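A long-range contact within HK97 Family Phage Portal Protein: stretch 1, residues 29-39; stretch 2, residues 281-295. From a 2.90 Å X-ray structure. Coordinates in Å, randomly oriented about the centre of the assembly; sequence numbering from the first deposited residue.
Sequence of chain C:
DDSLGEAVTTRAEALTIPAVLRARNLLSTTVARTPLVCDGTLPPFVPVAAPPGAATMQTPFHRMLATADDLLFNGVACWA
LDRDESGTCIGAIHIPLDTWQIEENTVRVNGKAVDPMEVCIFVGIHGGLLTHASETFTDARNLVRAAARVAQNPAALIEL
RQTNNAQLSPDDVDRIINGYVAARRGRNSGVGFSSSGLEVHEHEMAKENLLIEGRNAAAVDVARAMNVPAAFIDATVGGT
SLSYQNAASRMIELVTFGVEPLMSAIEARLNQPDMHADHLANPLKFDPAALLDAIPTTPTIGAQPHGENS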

# COMPACT_ATOMS: atom_id res chain seq x y z
N THR C 29 -14.01 19.62 32.67
CA THR C 29 -15.21 20.37 32.29
C THR C 29 -16.38 19.43 32.21
O THR C 29 -17.53 19.82 32.46
CB THR C 29 -15.03 21.05 30.96
OG1 THR C 29 -14.74 20.06 29.98
CG2 THR C 29 -13.84 22.02 31.05
N THR C 30 -16.11 18.18 31.90
CA THR C 30 -17.21 17.24 31.87
C THR C 30 -17.73 17.04 33.27
O THR C 30 -18.90 17.09 33.49
CB THR C 30 -16.71 15.95 31.28
OG1 THR C 30 -16.15 16.27 30.00
CG2 THR C 30 -17.81 14.95 31.11
N VAL C 31 -16.83 16.83 34.21
CA VAL C 31 -17.20 16.69 35.59
C VAL C 31 -18.01 17.88 35.97
O VAL C 31 -19.14 17.72 36.40
CB VAL C 31 -16.00 16.61 36.53
CG1 VAL C 31 -16.46 16.69 37.93
CG2 VAL C 31 -15.24 15.32 36.29
N ALA C 32 -17.44 19.07 35.77
CA ALA C 32 -18.14 20.31 36.11
C ALA C 32 -19.52 20.41 35.48
O ALA C 32 -20.41 20.88 36.11
CB ALA C 32 -17.35 21.51 35.74
N ARG C 33 -19.73 19.93 34.28
CA ARG C 33 -21.02 20.12 33.66
C ARG C 33 -22.04 19.11 34.12
O ARG C 33 -23.23 19.23 33.84
CB ARG C 33 -20.89 20.00 32.16
CG ARG C 33 -20.09 21.09 31.57
CD ARG C 33 -20.02 20.94 30.09
NE ARG C 33 -21.31 20.56 29.58
CZ ARG C 33 -21.51 19.88 28.45
NH1 ARG C 33 -20.47 19.51 27.67
NH2 ARG C 33 -22.75 19.59 28.07
N THR C 34 -21.59 18.12 34.82
CA THR C 34 -22.48 17.02 35.08
C THR C 34 -23.23 17.24 36.39
O THR C 34 -22.64 17.44 37.43
CB THR C 34 -21.68 15.76 35.14
OG1 THR C 34 -20.91 15.67 33.94
CG2 THR C 34 -22.60 14.57 35.29
N PRO C 35 -24.55 17.20 36.33
CA PRO C 35 -25.32 17.49 37.49
C PRO C 35 -25.15 16.48 38.60
O PRO C 35 -25.04 15.29 38.35
CB PRO C 35 -26.76 17.45 36.97
CG PRO C 35 -26.69 17.74 35.61
CD PRO C 35 -25.41 17.10 35.15
N LEU C 36 -25.18 16.97 39.83
CA LEU C 36 -25.25 16.13 40.99
C LEU C 36 -26.74 15.96 41.33
O LEU C 36 -27.49 16.92 41.32
CB LEU C 36 -24.50 16.78 42.15
CG LEU C 36 -23.05 16.37 42.28
CD1 LEU C 36 -22.45 17.14 43.39
CD2 LEU C 36 -22.96 14.94 42.58
N VAL C 37 -27.14 14.74 41.68
CA VAL C 37 -28.52 14.38 41.64
C VAL C 37 -28.91 13.40 42.74
O VAL C 37 -28.11 12.56 43.19
CB VAL C 37 -28.77 13.82 40.27
CG1 VAL C 37 -29.34 12.45 40.33
CG2 VAL C 37 -29.60 14.82 39.46
N CYS C 38 -30.17 13.49 43.18
CA CYS C 38 -30.61 12.72 44.33
C CYS C 38 -32.07 12.27 44.26
O CYS C 38 -32.96 13.02 43.87
CB CYS C 38 -30.43 13.62 45.55
SG CYS C 38 -30.42 12.77 47.09
N ASP C 39 -32.35 11.06 44.67
CA ASP C 39 -33.78 10.69 44.73
C ASP C 39 -34.45 11.35 45.93
O ASP C 39 -35.62 11.64 45.92
CB ASP C 39 -33.99 9.17 44.78
CG ASP C 39 -33.64 8.49 43.46
OD1 ASP C 39 -33.85 9.10 42.37
OD2 ASP C 39 -33.10 7.36 43.49
N ALA C 281 -30.04 5.33 51.71
CA ALA C 281 -31.36 5.21 51.05
C ALA C 281 -31.44 5.98 49.76
O ALA C 281 -32.01 5.53 48.80
CB ALA C 281 -32.43 5.75 51.95
N ASN C 282 -30.90 7.19 49.77
CA ASN C 282 -30.91 8.06 48.61
C ASN C 282 -29.53 8.68 48.40
O ASN C 282 -29.29 9.84 48.78
CB ASN C 282 -31.96 9.14 48.78
CG ASN C 282 -33.36 8.57 48.85
OD1 ASN C 282 -33.86 7.91 47.92
ND2 ASN C 282 -33.99 8.82 49.94
N PRO C 283 -28.63 7.93 47.78
CA PRO C 283 -27.32 8.45 47.53
C PRO C 283 -27.34 9.58 46.53
O PRO C 283 -28.32 9.80 45.82
CB PRO C 283 -26.57 7.24 46.97
CG PRO C 283 -27.60 6.36 46.46
CD PRO C 283 -28.72 6.52 47.40
N LEU C 284 -26.23 10.30 46.49
CA LEU C 284 -26.12 11.52 45.75
C LEU C 284 -25.19 11.13 44.65
O LEU C 284 -24.11 10.67 44.95
CB LEU C 284 -25.50 12.54 46.68
CG LEU C 284 -25.32 13.97 46.19
CD1 LEU C 284 -26.61 14.58 45.66
CD2 LEU C 284 -24.80 14.74 47.38
N LYS C 285 -25.62 11.23 43.40
CA LYS C 285 -24.90 10.64 42.29
C LYS C 285 -24.79 11.70 41.22
O LYS C 285 -25.64 12.55 41.13
CB LYS C 285 -25.65 9.40 41.78
N PHE C 286 -23.69 11.70 40.48
CA PHE C 286 -23.59 12.43 39.24
C PHE C 286 -24.54 11.79 38.21
O PHE C 286 -24.78 10.56 38.25
CB PHE C 286 -22.19 12.35 38.65
CG PHE C 286 -21.19 13.21 39.31
CD1 PHE C 286 -21.04 14.52 38.96
CD2 PHE C 286 -20.35 12.71 40.28
CE1 PHE C 286 -20.11 15.31 39.56
CE2 PHE C 286 -19.41 13.52 40.87
CZ PHE C 286 -19.31 14.81 40.50
N ASP C 287 -25.06 12.62 37.29
CA ASP C 287 -25.98 12.19 36.25
C ASP C 287 -25.43 12.48 34.86
O ASP C 287 -25.83 13.46 34.25
CB ASP C 287 -27.30 12.93 36.38
CG ASP C 287 -28.45 12.25 35.58
OD1 ASP C 287 -28.32 11.08 35.16
OD2 ASP C 287 -29.50 12.90 35.40
N PRO C 288 -24.51 11.62 34.37
CA PRO C 288 -23.93 11.71 33.03
C PRO C 288 -24.96 11.62 31.93
O PRO C 288 -24.69 12.04 30.83
CB PRO C 288 -23.07 10.46 32.95
CG PRO C 288 -22.77 10.12 34.32
CD PRO C 288 -23.90 10.53 35.16
N ALA C 289 -26.13 11.03 32.21
CA ALA C 289 -27.19 10.91 31.24
C ALA C 289 -27.58 12.30 30.82
O ALA C 289 -27.93 12.51 29.67
CB ALA C 289 -28.37 10.18 31.84
N ALA C 290 -27.53 13.24 31.77
CA ALA C 290 -27.83 14.66 31.53
C ALA C 290 -26.97 15.25 30.45
O ALA C 290 -27.45 16.12 29.68
CB ALA C 290 -27.62 15.48 32.80
N LEU C 291 -25.71 14.82 30.39
CA LEU C 291 -24.83 15.30 29.36
C LEU C 291 -25.31 14.84 28.00
O LEU C 291 -25.24 15.60 27.04
CB LEU C 291 -23.42 14.77 29.53
CG LEU C 291 -22.65 15.20 30.76
CD1 LEU C 291 -21.51 14.23 30.92
CD2 LEU C 291 -22.24 16.65 30.65
N LEU C 292 -25.76 13.60 27.92
CA LEU C 292 -26.26 13.07 26.66
C LEU C 292 -27.56 13.72 26.16
O LEU C 292 -27.76 13.91 24.96
CB LEU C 292 -26.46 11.57 26.79
CG LEU C 292 -25.35 10.68 26.24
CD1 LEU C 292 -24.03 11.33 26.47
CD2 LEU C 292 -25.39 9.37 26.91
N ASP C 293 -28.45 14.03 27.08
CA ASP C 293 -29.71 14.71 26.77
C ASP C 293 -29.51 16.09 26.20
O ASP C 293 -30.28 16.51 25.35
CB ASP C 293 -30.58 14.83 28.01
CG ASP C 293 -31.05 13.45 28.54
OD1 ASP C 293 -30.69 12.40 27.93
OD2 ASP C 293 -31.78 13.41 29.58
N ALA C 294 -28.46 16.77 26.68
CA ALA C 294 -28.10 18.10 26.21
C ALA C 294 -27.70 18.07 24.74
O ALA C 294 -27.93 19.06 24.01
CB ALA C 294 -26.97 18.63 27.02
N ILE C 295 -27.11 16.96 24.30
CA ILE C 295 -26.77 16.80 22.88
C ILE C 295 -28.03 16.84 22.10
O ILE C 295 -28.92 16.03 22.38
CB ILE C 295 -26.16 15.47 22.54
CG1 ILE C 295 -24.79 15.33 23.19
CG2 ILE C 295 -26.08 15.35 21.06
CD1 ILE C 295 -24.35 13.88 23.33

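Touching residues of the two stretches lie at least 243 apart in sequence; the stretches pair as short antiparallel strands, beside which L291 packs against T30, R33 and T34, burying 868 Å² in all. Three backbone hydrogen bonds fix the register: V37 N to K285 O (2.7 Å), K285 N to V37 O (2.8 Å) and D287 N to P35 O (2.9 Å). P35, with no amide hydrogen to give, contributes its carbonyl; its ring carbon CD packs on A290 CB at 3.6 Å, an approach suited to a small methyl. L36, C38, L284 and F286 share one face of the sheet. L36 has an off-well chi1 (-93°) and a t chi2, which set CD2 3.9 Å from the centroid of the F286 ring and almost on its normal, a CH-pi contact. F286 (chi1 m) has T34 O at its ring edge, 3.7 Å from CD1. L284 (t, p) brings CD1 to 3.9 Å from C38 CB. On the other face lie V37 and K285, the latter modelled only to CB. T34 takes the m rotamer: OG1 donates to T30 O (2.5 Å), satisfying the hydroxyl within its own stretch, while CG2 meets D287 C at 3.5 Å. L291 (m, t) is buried, its CD1 3.8 Å from T30 CG2 and its CD2 over one face of the R33 guanidinium.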